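Local atomic coordinates of prophenoloxidase b (Marsupenaeus japonicus, PDB entry 3WKY), a protein that probably acts, once activated, as a type 3 copper phenoloxidase that oxidises phenols to quinones at a dinuclear copper centre. Residues P51-K56 / K97-M102; Q13-P18 / H118-R123; A508-E513 / L657-I662. All coordinates share one frame; numbering follows the deposited sequence. Where two conformers were deposited one is given.

Interaction 1 of 3, residues P51-K56 / K97-M102; sequences PELKAK and KDVAIM
Leu53 lays its two methyl groups against two side chains one helical turn apart, Val99 and Met102, and this fork makes the whole contact between residues 51-56 and 97-102. Its CG stands anti to the backbone N (chi1 -178°), which carries the branch away from the short helix 51-54 and toward helix 93-103. CD1 mainly takes the valine side, meeting Val99 CG1 at 3.7 Å and, more loosely, Val99 CG2 at 4.1 Å. CD2 lies 3.7 Å from Met102 SD and 3.9 Å from Met102 CG, with a looser approach of Leu53 CD2 to Val99 CG1 at 4.1 Å. Both segments belong to the all-alpha domain of the hemocyanin family, where helix 74-89 completes the site: its Val86 touches both Leu53 and Val99, and Phe87 also packs on Val99. Leu53 CA and Val99 CA, the nearest pair of alpha carbons, are 7.7 Å apart, and the contact is made by side chains alone. In Met102 a trans first torsion (chi1 -180°) sets CB, CG and SD along Leu53 CD2. These two side chains run alongside each other, pointing opposite ways, whereas Val99 meets the leucine at a slant. Met102 also touches Asp50, just ahead of the short helix.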
ATOM      1  N   PRO A  51     -53.232  -8.083  29.640  1.00 45.09           N
ATOM      2  CA  PRO A  51     -53.348  -7.405  28.343  1.00 48.76           C
ATOM      3  C   PRO A  51     -53.406  -5.880  28.466  1.00 47.92           C
ATOM      4  O   PRO A  51     -52.936  -5.181  27.563  1.00 49.59           O
ATOM      5  CB  PRO A  51     -54.679  -7.932  27.802  1.00 53.06           C
ATOM      6  CG  PRO A  51     -54.772  -9.311  28.360  1.00 51.55           C
ATOM      7  CD  PRO A  51     -54.118  -9.261  29.723  1.00 52.65           C
ATOM      8  N   GLU A  52     -53.976  -5.379  29.560  1.00 49.99           N
ATOM      9  CA  GLU A  52     -54.079  -3.941  29.792  1.00 54.55           C
ATOM     10  C   GLU A  52     -52.701  -3.321  30.011  1.00 51.49           C
ATOM     11  O   GLU A  52     -52.434  -2.203  29.569  1.00 47.29           O
ATOM     12  CB  GLU A  52     -54.969  -3.653  31.001  1.00 55.66           C
ATOM     13  CG  GLU A  52     -56.421  -4.082  30.842  1.00 72.70           C
ATOM     14  CD  GLU A  52     -57.249  -3.795  32.085  1.00 86.41           C
ATOM     15  OE1 GLU A  52     -57.260  -2.630  32.540  1.00 80.51           O
ATOM     16  OE2 GLU A  52     -57.883  -4.736  32.610  1.00 87.42           O
ATOM     17  N   LEU A  53     -51.836  -4.050  30.711  1.00 45.45           N
ATOM     18  CA  LEU A  53     -50.463  -3.614  30.924  1.00 42.86           C
ATOM     19  C   LEU A  53     -49.672  -3.708  29.624  1.00 43.21           C
ATOM     20  O   LEU A  53     -48.986  -2.762  29.236  1.00 39.71           O
ATOM     21  CB  LEU A  53     -49.790  -4.456  32.008  1.00 44.84           C
ATOM     22  CG  LEU A  53     -48.352  -4.062  32.356  1.00 37.19           C
ATOM     23  CD1 LEU A  53     -48.277  -2.585  32.733  1.00 34.92           C
ATOM     24  CD2 LEU A  53     -47.811  -4.931  33.481  1.00 35.80           C
ATOM     25  N   LYS A  54     -49.787  -4.849  28.948  1.00 41.01           N
ATOM     26  CA  LYS A  54     -49.071  -5.097  27.700  1.00 42.32           C
ATOM     27  C   LYS A  54     -49.346  -4.020  26.651  1.00 45.60           C
ATOM     28  O   LYS A  54     -48.448  -3.618  25.909  1.00 39.63           O
ATOM     29  CB  LYS A  54     -49.438  -6.479  27.144  1.00 40.87           C
ATOM     30  CG  LYS A  54     -48.784  -6.808  25.811  1.00 46.24           C
ATOM     31  CD  LYS A  54     -49.185  -8.192  25.310  1.00 57.44           C
ATOM     32  CE  LYS A  54     -48.658  -8.452  23.901  1.00 69.66           C
ATOM     33  NZ  LYS A  54     -49.280  -7.545  22.889  1.00 73.64           N
ATOM     34  N   ALA A  55     -50.585  -3.543  26.606  1.00 38.62           N
ATOM     35  CA  ALA A  55     -50.974  -2.523  25.640  1.00 39.84           C
ATOM     36  C   ALA A  55     -50.278  -1.185  25.909  1.00 31.10           C
ATOM     37  O   ALA A  55     -50.220  -0.326  25.031  1.00 37.57           O
ATOM     38  CB  ALA A  55     -52.483  -2.340  25.651  1.00 38.85           C
ATOM     39  N   LYS A  56     -49.771  -1.010  27.124  1.00 34.14           N
ATOM     40  CA  LYS A  56     -49.130   0.238  27.516  1.00 39.82           C
ATOM     41  C   LYS A  56     -47.621   0.209  27.302  1.00 37.13           C
ATOM     42  O   LYS A  56     -46.956   1.227  27.486  1.00 30.04           O
ATOM     43  CB  LYS A  56     -49.366   0.512  29.003  1.00 35.40           C
ATOM     44  CG  LYS A  56     -50.772   0.906  29.402  1.00 44.00           C
ATOM     45  CD  LYS A  56     -50.815   1.085  30.917  1.00 45.53           C
ATOM     46  CE  LYS A  56     -52.139   1.642  31.401  1.00 54.02           C
ATOM     47  NZ  LYS A  56     -52.141   1.714  32.890  1.00 52.58           N
ATOM     48  N   LYS A  97     -44.471  -0.932  41.894  1.00 31.13           N
ATOM     49  CA  LYS A  97     -43.983  -2.217  42.374  1.00 36.45           C
ATOM     50  C   LYS A  97     -44.736  -3.396  41.738  1.00 40.10           C
ATOM     51  O   LYS A  97     -44.130  -4.400  41.357  1.00 35.17           O
ATOM     52  CB  LYS A  97     -44.095  -2.261  43.898  1.00 38.78           C
ATOM     53  CG  LYS A  97     -43.731  -3.593  44.537  1.00 50.48           C
ATOM     54  CD  LYS A  97     -44.040  -3.592  46.040  1.00 64.21           C
ATOM     55  CE  LYS A  97     -45.470  -4.052  46.347  1.00 63.45           C
ATOM     56  NZ  LYS A  97     -46.533  -3.124  45.854  1.00 59.47           N
ATOM     57  N   ASP A  98     -46.053  -3.259  41.607  1.00 42.97           N
ATOM     58  CA  ASP A  98     -46.871  -4.303  40.993  1.00 43.57           C
ATOM     59  C   ASP A  98     -46.583  -4.464  39.502  1.00 39.61           C
ATOM     60  O   ASP A  98     -46.516  -5.584  38.993  1.00 33.23           O
ATOM     61  CB  ASP A  98     -48.363  -4.014  41.183  1.00 41.93           C
ATOM     62  CG  ASP A  98     -48.796  -4.081  42.637  1.00 45.43           C
ATOM     63  OD1 ASP A  98     -48.053  -4.651  43.469  1.00 45.30           O
ATOM     64  OD2 ASP A  98     -49.894  -3.561  42.940  1.00 47.01           O
ATOM     65  N   VAL A  99     -46.441  -3.345  38.798  1.00 35.97           N
ATOM     66  CA  VAL A  99     -46.158  -3.385  37.364  1.00 35.07           C
ATOM     67  C   VAL A  99     -44.790  -4.020  37.099  1.00 33.89           C
ATOM     68  O   VAL A  99     -44.644  -4.844  36.193  1.00 35.78           O
ATOM     69  CB  VAL A  99     -46.247  -1.984  36.727  1.00 42.54           C
ATOM     70  CG1 VAL A  99     -45.655  -1.987  35.325  1.00 38.70           C
ATOM     71  CG2 VAL A  99     -47.691  -1.511  36.693  1.00 38.47           C
ATOM     72  N   ALA A 100     -43.803  -3.646  37.909  1.00 32.70           N
ATOM     73  CA  ALA A 100     -42.461  -4.223  37.837  1.00 32.05           C
ATOM     74  C   ALA A 100     -42.494  -5.743  37.993  1.00 39.82           C
ATOM     75  O   ALA A 100     -41.975  -6.471  37.145  1.00 33.45           O
ATOM     76  CB  ALA A 100     -41.561  -3.604  38.896  1.00 29.72           C
ATOM     77  N   ILE A 101     -43.093  -6.211  39.087  1.00 38.61           N
ATOM     78  CA  ILE A 101     -43.209  -7.643  39.369  1.00 33.06           C
ATOM     79  C   ILE A 101     -43.902  -8.403  38.236  1.00 30.34           C
ATOM     80  O   ILE A 101     -43.474  -9.495  37.861  1.00 34.35           O
ATOM     81  CB  ILE A 101     -43.965  -7.888  40.695  1.00 36.98           C
ATOM     82  CG1 ILE A 101     -43.124  -7.432  41.886  1.00 37.55           C
ATOM     83  CG2 ILE A 101     -44.324  -9.360  40.850  1.00 34.55           C
ATOM     84  CD1 ILE A 101     -41.829  -8.199  42.040  1.00 45.89           C
ATOM     85  N   MET A 102     -44.960  -7.819  37.679  1.00 33.51           N
ATOM     86  CA  MET A 102     -45.703  -8.475  36.605  1.00 33.85           C
ATOM     87  C   MET A 102     -44.916  -8.570  35.295  1.00 33.81           C
ATOM     88  O   MET A 102     -44.990  -9.580  34.590  1.00 31.79           O
ATOM     89  CB  MET A 102     -47.040  -7.763  36.351  1.00 32.88           C
ATOM     90  CG  MET A 102     -47.871  -8.404  35.243  1.00 40.74           C
ATOM     91  SD  MET A 102     -49.560  -7.768  35.108  1.00 44.14           S
ATOM     92  CE  MET A 102     -50.183  -8.185  36.739  1.00 39.89           C
TER

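Interaction 2 of 3, residues Q13-P18 / H118-R123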
ATOM      1  N   GLN A  13     -35.665  -4.132  46.058  1.00 39.47           N
ATOM      2  CA  GLN A  13     -35.577  -5.575  45.872  1.00 38.02           C
ATOM      3  C   GLN A  13     -35.837  -5.988  44.426  1.00 30.15           C
ATOM      4  O   GLN A  13     -35.456  -7.079  44.011  1.00 32.35           O
ATOM      5  CB  GLN A  13     -36.556  -6.289  46.804  1.00 38.54           C
ATOM      6  CG  GLN A  13     -36.156  -6.242  48.267  1.00 44.18           C
ATOM      7  CD  GLN A  13     -37.172  -6.922  49.166  1.00 47.35           C
ATOM      8  OE1 GLN A  13     -38.330  -7.114  48.783  1.00 42.38           O
ATOM      9  NE2 GLN A  13     -36.742  -7.292  50.365  1.00 47.30           N
ATOM     10  N   LEU A  14     -36.491  -5.118  43.662  1.00 26.56           N
ATOM     11  CA  LEU A  14     -36.795  -5.415  42.266  1.00 28.13           C
ATOM     12  C   LEU A  14     -35.529  -5.456  41.409  1.00 25.69           C
ATOM     13  O   LEU A  14     -35.529  -6.045  40.332  1.00 28.40           O
ATOM     14  CB  LEU A  14     -37.760  -4.379  41.702  1.00 36.52           C
ATOM     15  CG  LEU A  14     -38.996  -4.097  42.553  1.00 46.49           C
ATOM     16  CD1 LEU A  14     -39.665  -2.806  42.107  1.00 49.28           C
ATOM     17  CD2 LEU A  14     -39.968  -5.249  42.477  1.00 32.90           C
ATOM     18  N   PHE A  15     -34.462  -4.825  41.892  1.00 25.93           N
ATOM     19  CA  PHE A  15     -33.184  -4.792  41.180  1.00 28.36           C
ATOM     20  C   PHE A  15     -32.440  -6.112  41.337  1.00 31.78           C
ATOM     21  O   PHE A  15     -31.515  -6.406  40.574  1.00 26.44           O
ATOM     22  CB  PHE A  15     -32.288  -3.681  41.748  1.00 26.16           C
ATOM     23  CG  PHE A  15     -32.751  -2.273  41.434  1.00 31.59           C
ATOM     24  CD1 PHE A  15     -33.694  -1.633  42.235  1.00 26.84           C
ATOM     25  CD2 PHE A  15     -32.195  -1.566  40.368  1.00 29.16           C
ATOM     26  CE1 PHE A  15     -34.101  -0.332  41.958  1.00 28.87           C
ATOM     27  CE2 PHE A  15     -32.595  -0.260  40.085  1.00 31.03           C
ATOM     28  CZ  PHE A  15     -33.551   0.360  40.879  1.00 25.91           C
ATOM     29  N   TYR A  16     -32.831  -6.903  42.337  1.00 27.91           N
ATOM     30  CA  TYR A  16     -32.056  -8.089  42.718  1.00 26.76           C
ATOM     31  C   TYR A  16     -32.267  -9.317  41.825  1.00 23.47           C
ATOM     32  O   TYR A  16     -33.294  -9.445  41.160  1.00 26.07           O
ATOM     33  CB  TYR A  16     -32.317  -8.453  44.181  1.00 30.96           C
ATOM     34  CG  TYR A  16     -31.770  -7.434  45.149  1.00 36.35           C
ATOM     35  CD1 TYR A  16     -30.899  -6.442  44.717  1.00 39.40           C
ATOM     36  CD2 TYR A  16     -32.119  -7.461  46.492  1.00 40.62           C
ATOM     37  CE1 TYR A  16     -30.393  -5.499  45.590  1.00 47.06           C
ATOM     38  CE2 TYR A  16     -31.613  -6.522  47.377  1.00 49.54           C
ATOM     39  CZ  TYR A  16     -30.751  -5.542  46.916  1.00 53.15           C
ATOM     40  OH  TYR A  16     -30.241  -4.600  47.780  1.00 63.54           O
ATOM     41  N   LEU A  17     -31.265 -10.200  41.827  1.00 27.83           N
ATOM     42  CA  LEU A  17     -31.273 -11.441  41.047  1.00 29.32           C
ATOM     43  C   LEU A  17     -31.882 -11.273  39.650  1.00 29.39           C
ATOM     44  O   LEU A  17     -32.851 -11.950  39.313  1.00 25.28           O
ATOM     45  CB  LEU A  17     -32.022 -12.538  41.822  1.00 26.46           C
ATOM     46  CG  LEU A  17     -31.549 -12.798  43.255  1.00 29.08           C
ATOM     47  CD1 LEU A  17     -32.359 -13.931  43.894  1.00 32.59           C
ATOM     48  CD2 LEU A  17     -30.057 -13.110  43.319  1.00 29.65           C
ATOM     49  N   PRO A  18     -31.320 -10.358  38.834  1.00 24.24           N
ATOM     50  CA  PRO A  18     -31.971 -10.008  37.565  1.00 25.06           C
ATOM     51  C   PRO A  18     -31.996 -11.136  36.530  1.00 24.50           C
ATOM     52  O   PRO A  18     -32.785 -11.058  35.586  1.00 27.34           O
ATOM     53  CB  PRO A  18     -31.137  -8.815  37.058  1.00 25.57           C
ATOM     54  CG  PRO A  18     -29.807  -8.968  37.718  1.00 21.14           C
ATOM     55  CD  PRO A  18     -30.092  -9.569  39.069  1.00 25.55           C
ATOM     56  N   HIS A 118     -33.511   4.560  35.424  1.00 19.49           N
ATOM     57  CA  HIS A 118     -33.981   5.799  34.805  1.00 19.92           C
ATOM     58  C   HIS A 118     -35.201   6.337  35.546  1.00 26.44           C
ATOM     59  O   HIS A 118     -35.363   7.554  35.719  1.00 23.70           O
ATOM     60  CB  HIS A 118     -34.339   5.591  33.334  1.00 19.21           C
ATOM     61  CG  HIS A 118     -34.859   6.823  32.666  1.00 20.60           C
ATOM     62  ND1 HIS A 118     -34.181   8.029  32.689  1.00 22.15           N
ATOM     63  CD2 HIS A 118     -35.989   7.048  31.954  1.00 22.40           C
ATOM     64  CE1 HIS A 118     -34.871   8.932  32.019  1.00 21.47           C
ATOM     65  NE2 HIS A 118     -35.975   8.361  31.559  1.00 25.62           N
ATOM     66  N   THR A 119     -36.052   5.416  35.982  1.00 23.23           N
ATOM     67  CA  THR A 119     -37.268   5.762  36.724  1.00 18.92           C
ATOM     68  C   THR A 119     -36.964   6.503  38.029  1.00 20.64           C
ATOM     69  O   THR A 119     -37.672   7.456  38.384  1.00 26.08           O
ATOM     70  CB  THR A 119     -38.105   4.508  36.994  1.00 23.79           C
ATOM     71  OG1 THR A 119     -38.606   4.008  35.746  1.00 24.30           O
ATOM     72  CG2 THR A 119     -39.282   4.828  37.927  1.00 26.18           C
ATOM     73  N   TYR A 120     -35.920   6.089  38.738  1.00 21.27           N
ATOM     74  CA  TYR A 120     -35.532   6.802  39.956  1.00 22.40           C
ATOM     75  C   TYR A 120     -35.085   8.235  39.673  1.00 27.26           C
ATOM     76  O   TYR A 120     -35.268   9.114  40.510  1.00 25.56           O
ATOM     77  CB  TYR A 120     -34.434   6.056  40.715  1.00 23.69           C
ATOM     78  CG  TYR A 120     -34.915   4.962  41.642  1.00 29.04           C
ATOM     79  CD1 TYR A 120     -35.433   3.775  41.139  1.00 24.68           C
ATOM     80  CD2 TYR A 120     -34.819   5.102  43.024  1.00 24.93           C
ATOM     81  CE1 TYR A 120     -35.853   2.763  41.978  1.00 27.35           C
ATOM     82  CE2 TYR A 120     -35.236   4.083  43.878  1.00 28.90           C
ATOM     83  CZ  TYR A 120     -35.755   2.919  43.341  1.00 30.74           C
ATOM     84  OH  TYR A 120     -36.176   1.899  44.167  1.00 34.27           O
ATOM     85  N   TYR A 121     -34.490   8.479  38.506  1.00 24.68           N
ATOM     86  CA  TYR A 121     -34.105   9.838  38.143  1.00 22.71           C
ATOM     87  C   TYR A 121     -35.315  10.672  37.736  1.00 28.13           C
ATOM     88  O   TYR A 121     -35.391  11.857  38.037  1.00 27.72           O
ATOM     89  CB  TYR A 121     -33.061   9.843  37.007  1.00 20.82           C
ATOM     90  CG  TYR A 121     -31.693   9.457  37.498  1.00 18.20           C
ATOM     91  CD1 TYR A 121     -30.904  10.376  38.175  1.00 20.40           C
ATOM     92  CD2 TYR A 121     -31.195   8.173  37.303  1.00 20.60           C
ATOM     93  CE1 TYR A 121     -29.660  10.036  38.647  1.00 22.63           C
ATOM     94  CE2 TYR A 121     -29.945   7.821  37.775  1.00 22.23           C
ATOM     95  CZ  TYR A 121     -29.187   8.765  38.449  1.00 19.78           C
ATOM     96  OH  TYR A 121     -27.951   8.440  38.934  1.00 22.49           O
ATOM     97  N   GLU A 122     -36.267  10.054  37.056  1.00 21.62           N
ATOM     98  CA  GLU A 122     -37.392  10.793  36.493  0.53 22.51           C
ATOM     99  C   GLU A 122     -38.525  11.007  37.497  1.00 31.15           C
ATOM    100  O   GLU A 122     -39.193  12.040  37.472  1.00 27.06           O
ATOM    101  CB  GLU A 122     -37.922  10.103  35.233  0.53 25.94           C
ATOM    102  CG  GLU A 122     -37.189  10.495  33.955  0.53 24.24           C
ATOM    103  CD  GLU A 122     -37.256  11.992  33.689  0.53 31.58           C
ATOM    104  OE1 GLU A 122     -36.265  12.693  33.971  0.53 32.48           O
ATOM    105  OE2 GLU A 122     -38.304  12.468  33.204  0.53 36.94           O
ATOM    106  N   ARG A 123     -38.748  10.033  38.377  1.00 23.18           N
ATOM    107  CA  ARG A 123     -39.827  10.187  39.362  1.00 25.62           C
ATOM    108  C   ARG A 123     -39.379  11.103  40.497  1.00 25.12           C
ATOM    109  O   ARG A 123     -38.275  10.951  41.030  1.00 23.28           O
ATOM    110  CB  ARG A 123     -40.286   8.840  39.921  1.00 25.57           C
ATOM    111  CG  ARG A 123     -41.147   8.016  38.960  1.00 30.18           C
ATOM    112  CD  ARG A 123     -41.681   6.760  39.649  1.00 27.89           C
ATOM    113  NE  ARG A 123     -42.640   7.061  40.720  1.00 32.35           N
ATOM    114  CZ  ARG A 123     -43.964   7.049  40.567  1.00 39.33           C
ATOM    115  NH1 ARG A 123     -44.498   6.751  39.389  1.00 33.01           N
ATOM    116  NH2 ARG A 123     -44.763   7.332  41.595  1.00 35.35           N
TER
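A buried aromatic pair, Phe15 and Tyr120, joins the loop between helices 9-12 and 22-29 to the C-terminal end of helix 109-122 of the all-alpha domain. The two side chains come from opposite directions, CG in each lying anti to the carbonyl carbon (chi1 -70° in Phe15, -84° in Tyr120), and bridge backbones whose nearest alpha carbons, Phe15 CA and Tyr120 CA, are 11.9 Å apart. The ring planes are inclined at 59° with centroids 5.5 Å apart, an oblique pairing. The phenylalanine offers the edge of its ring: Phe15 CZ comes within 3.5 Å of Tyr120 CE1, and Phe15 CE1 lies 3.6 Å from that same carbon. Tyr120 CD1 sits in the plane of the Phe15 ring, 3.9 Å from Phe15 CZ. Tyr117, one turn earlier on the helix, forms an edge-to-face pair with Phe15, while Leu113 and Leu116 pack against it. An alanine in place of Tyr120 is likely to open a gap at the CZ edge of Phe15 and deprive that ring of an aromatic neighbour. Since ring carbons make the closest approaches, the pairing probably rests mainly on dispersion and fit, the hydroxyl adding a looser contact, Tyr120 OH to Phe15 CE1 at 3.8 Å.

Interaction 3 of 3, residues A508-E513 / L657-I662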
ATOM      1  N   ALA A 508      -5.111  21.046  36.518  1.00 18.20           N
ATOM      2  CA  ALA A 508      -4.474  20.549  35.287  1.00 16.74           C
ATOM      3  C   ALA A 508      -2.998  20.301  35.553  1.00 18.81           C
ATOM      4  O   ALA A 508      -2.401  20.965  36.392  1.00 17.90           O
ATOM      5  CB  ALA A 508      -4.643  21.551  34.146  1.00 20.70           C
ATOM      6  N   PRO A 509      -2.391  19.342  34.839  1.00 17.64           N
ATOM      7  CA  PRO A 509      -0.942  19.186  35.024  1.00 18.03           C
ATOM      8  C   PRO A 509      -0.199  20.429  34.543  1.00 17.25           C
ATOM      9  O   PRO A 509      -0.671  21.131  33.635  1.00 19.85           O
ATOM     10  CB  PRO A 509      -0.591  17.997  34.108  1.00 17.43           C
ATOM     11  CG  PRO A 509      -1.896  17.295  33.865  1.00 17.08           C
ATOM     12  CD  PRO A 509      -2.946  18.370  33.876  1.00 16.12           C
ATOM     13  N   LYS A 510       0.950  20.710  35.143  1.00 19.69           N
ATOM     14  CA  LYS A 510       1.741  21.855  34.728  1.00 19.26           C
ATOM     15  C   LYS A 510       2.572  21.549  33.475  1.00 20.95           C
ATOM     16  O   LYS A 510       2.740  22.411  32.600  1.00 20.56           O
ATOM     17  CB  LYS A 510       2.642  22.320  35.884  1.00 20.61           C
ATOM     18  CG  LYS A 510       3.440  23.577  35.577  1.00 27.90           C
ATOM     19  CD  LYS A 510       4.040  24.179  36.851  1.00 28.00           C
ATOM     20  CE  LYS A 510       4.787  25.481  36.555  1.00 33.51           C
ATOM     21  NZ  LYS A 510       5.360  26.076  37.798  1.00 37.71           N
ATOM     22  N   PHE A 511       3.068  20.317  33.385  1.00 19.54           N
ATOM     23  CA  PHE A 511       3.971  19.927  32.304  1.00 16.72           C
ATOM     24  C   PHE A 511       3.368  18.850  31.412  1.00 18.19           C
ATOM     25  O   PHE A 511       2.624  17.989  31.892  1.00 20.66           O
ATOM     26  CB  PHE A 511       5.290  19.414  32.888  1.00 18.55           C
ATOM     27  CG  PHE A 511       5.955  20.402  33.807  1.00 24.24           C
ATOM     28  CD1 PHE A 511       6.763  21.408  33.296  1.00 24.52           C
ATOM     29  CD2 PHE A 511       5.746  20.339  35.176  1.00 22.54           C
ATOM     30  CE1 PHE A 511       7.369  22.331  34.149  1.00 29.30           C
ATOM     31  CE2 PHE A 511       6.342  21.258  36.027  1.00 26.78           C
ATOM     32  CZ  PHE A 511       7.152  22.251  35.512  1.00 27.20           C
ATOM     33  N   ASP A 512       3.697  18.900  30.126  1.00 18.46           N
ATOM     34  CA  ASP A 512       3.291  17.821  29.210  1.00 19.68           C
ATOM     35  C   ASP A 512       4.216  16.607  29.309  1.00 22.49           C
ATOM     36  O   ASP A 512       5.077  16.543  30.186  1.00 23.62           O
ATOM     37  CB  ASP A 512       3.176  18.324  27.766  1.00 25.78           C
ATOM     38  CG  ASP A 512       4.513  18.760  27.169  1.00 24.97           C
ATOM     39  OD1 ASP A 512       5.587  18.351  27.664  1.00 22.58           O
ATOM     40  OD2 ASP A 512       4.481  19.505  26.171  1.00 28.18           O
ATOM     41  N   GLU A 513       4.058  15.656  28.389  1.00 19.15           N
ATOM     42  CA  GLU A 513       4.820  14.414  28.433  1.00 22.72           C
ATOM     43  C   GLU A 513       6.299  14.625  28.081  1.00 24.30           C
ATOM     44  O   GLU A 513       7.144  13.765  28.338  1.00 23.89           O
ATOM     45  CB  GLU A 513       4.175  13.374  27.501  1.00 21.12           C
ATOM     46  CG  GLU A 513       4.224  13.722  26.014  1.00 26.66           C
ATOM     47  CD  GLU A 513       3.087  14.622  25.552  1.00 29.11           C
ATOM     48  OE1 GLU A 513       2.416  15.264  26.393  1.00 29.25           O
ATOM     49  OE2 GLU A 513       2.856  14.682  24.327  1.00 34.51           O
ATOM     50  N   LEU A 657      -3.608  31.598  40.880  1.00 21.91           N
ATOM     51  CA  LEU A 657      -3.080  30.310  40.432  1.00 21.59           C
ATOM     52  C   LEU A 657      -2.216  29.673  41.510  1.00 25.41           C
ATOM     53  O   LEU A 657      -1.108  30.130  41.793  1.00 27.69           O
ATOM     54  CB  LEU A 657      -2.271  30.477  39.147  1.00 24.22           C
ATOM     55  CG  LEU A 657      -1.743  29.178  38.538  1.00 29.11           C
ATOM     56  CD1 LEU A 657      -2.914  28.348  38.000  1.00 20.28           C
ATOM     57  CD2 LEU A 657      -0.703  29.463  37.446  1.00 26.35           C
ATOM     58  N   GLN A 658      -2.740  28.619  42.117  1.00 20.06           N
ATOM     59  CA  GLN A 658      -2.027  27.875  43.142  0.56 19.91           C
ATOM     60  C   GLN A 658      -1.406  26.631  42.483  1.00 27.72           C
ATOM     61  O   GLN A 658      -1.654  26.354  41.301  1.00 23.47           O
ATOM     62  CB  GLN A 658      -3.001  27.576  44.311  0.56 21.82           C
ATOM     63  CG  GLN A 658      -2.807  26.302  45.139  0.56 21.13           C
ATOM     64  CD  GLN A 658      -1.899  26.453  46.341  0.56 28.70           C
ATOM     65  OE1 GLN A 658      -1.103  27.391  46.435  0.56 24.08           O
ATOM     66  NE2 GLN A 658      -2.011  25.507  47.276  0.56 18.64           N
ATOM     67  N   GLU A 659      -0.598  25.900  43.236  1.00 23.82           N
ATOM     68  CA  GLU A 659       0.082  24.731  42.724  1.00 26.75           C
ATOM     69  C   GLU A 659       0.075  23.655  43.804  1.00 29.23           C
ATOM     70  O   GLU A 659       0.301  23.953  44.980  1.00 24.56           O
ATOM     71  CB  GLU A 659       1.513  25.134  42.383  1.00 29.45           C
ATOM     72  CG  GLU A 659       2.182  24.304  41.341  1.00 37.07           C
ATOM     73  CD  GLU A 659       3.495  24.920  40.863  1.00 42.10           C
ATOM     74  OE1 GLU A 659       4.552  24.584  41.436  1.00 41.30           O
ATOM     75  OE2 GLU A 659       3.468  25.738  39.913  1.00 37.73           O
ATOM     76  N   VAL A 660      -0.217  22.412  43.428  1.00 19.44           N
ATOM     77  CA  VAL A 660      -0.111  21.300  44.371  1.00 19.70           C
ATOM     78  C   VAL A 660       0.754  20.197  43.784  1.00 26.05           C
ATOM     79  O   VAL A 660       0.952  20.137  42.563  1.00 23.68           O
ATOM     80  CB  VAL A 660      -1.493  20.721  44.777  1.00 22.64           C
ATOM     81  CG1 VAL A 660      -2.384  21.822  45.341  1.00 24.01           C
ATOM     82  CG2 VAL A 660      -2.168  20.018  43.603  1.00 25.10           C
ATOM     83  N   THR A 661       1.289  19.349  44.658  1.00 22.34           N
ATOM     84  CA  THR A 661       2.039  18.176  44.233  1.00 21.70           C
ATOM     85  C   THR A 661       1.201  16.953  44.565  1.00 22.05           C
ATOM     86  O   THR A 661       0.576  16.895  45.628  1.00 21.67           O
ATOM     87  CB  THR A 661       3.403  18.105  44.955  1.00 26.41           C
ATOM     88  OG1 THR A 661       4.176  19.261  44.607  1.00 24.96           O
ATOM     89  CG2 THR A 661       4.176  16.850  44.567  1.00 25.13           C
ATOM     90  N   ILE A 662       1.147  15.988  43.650  1.00 19.53           N
ATOM     91  CA  ILE A 662       0.434  14.745  43.934  1.00 17.83           C
ATOM     92  C   ILE A 662       1.403  13.577  43.840  1.00 22.70           C
ATOM     93  O   ILE A 662       2.086  13.408  42.826  1.00 20.86           O
ATOM     94  CB  ILE A 662      -0.761  14.516  42.958  1.00 21.48           C
ATOM     95  CG1 ILE A 662      -1.713  15.715  42.997  1.00 23.06           C
ATOM     96  CG2 ILE A 662      -1.490  13.214  43.304  1.00 19.78           C
ATOM     97  CD1 ILE A 662      -2.952  15.560  42.136  1.00 26.11           C
TER
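Lys510 NZ donates a hydrogen bond of 2.9 Å to Glu659 OE2, and with the opposite charges of the two groups this makes a salt bridge. The bond joins two parts of the ig-like domain of the hemocyanin family. Lys510 follows directly on strand 501-509 and Glu659 lies within strand 655-664. In the mixed sheet these strands flank strand 588-598, which runs antiparallel to both, so the side chains reach across an intervening strand. The backbone bonds bear this out: Ala508 pairs with His591 and Lys510 with Asn589 on one flank of the middle strand, Gln658 with Phe592 and Val660 with Phe590 on its other flank. Lys510 CA and Glu659 CA are 8.7 Å apart, a distance in keeping with that spacing.

Both side chains are drawn out to span the gap. Lys510 is extended throughout, with CG anti to the backbone N (chi1 -176°), and Glu659 is also extended beyond CG. The lysine comes in nearly perpendicular to the glutamate. The ammonium group approaches OE2 on the syn side, yet 28° out of the carboxylate plane. It favours one oxygen, since Lys510 NZ is 4.0 Å from Glu659 OE1, so the bridge is single rather than forked. Lys510 CD lies 3.5 Å from Glu659 OE2, so this oxygen borders the end of the lysine chain as well as NZ, and the chain also rests on His591 of the middle strand. The bridge sits at the surface, where solvent would probably screen part of the attraction between the charges. Phe511 packs on Ser641 of the second subunit, which places the segment 508-513 beside a subunit interface. Nearer the root of the lysine, Lys510 CG lies over one face of the Phe511 ring, 3.7 Å above its plane and displaced toward the rim.

Overall arrangement
From the N terminus, the loop at 13-18 comes first and pairs with residues 118-123, so interaction 2 closes a loop with 99 residues between its segments. Interaction 1 is nested inside it, joining 51-56 to 97-102 across 40 residues. The two are in direct contact: Leu14 packs on Ala100 and Ile101 of helix 93-103, while Phe15 of the same loop meets helix 109-122. Interaction 3 opens only afterwards, in series, and ties the end of strand 501-509 to strand 655-664 across strand 588-598, with 143 residues between its segments. It lies on the opposite side of the chain's centre, its own centre about 55 Å from that of interaction 1 and about 41 Å from that of interaction 2.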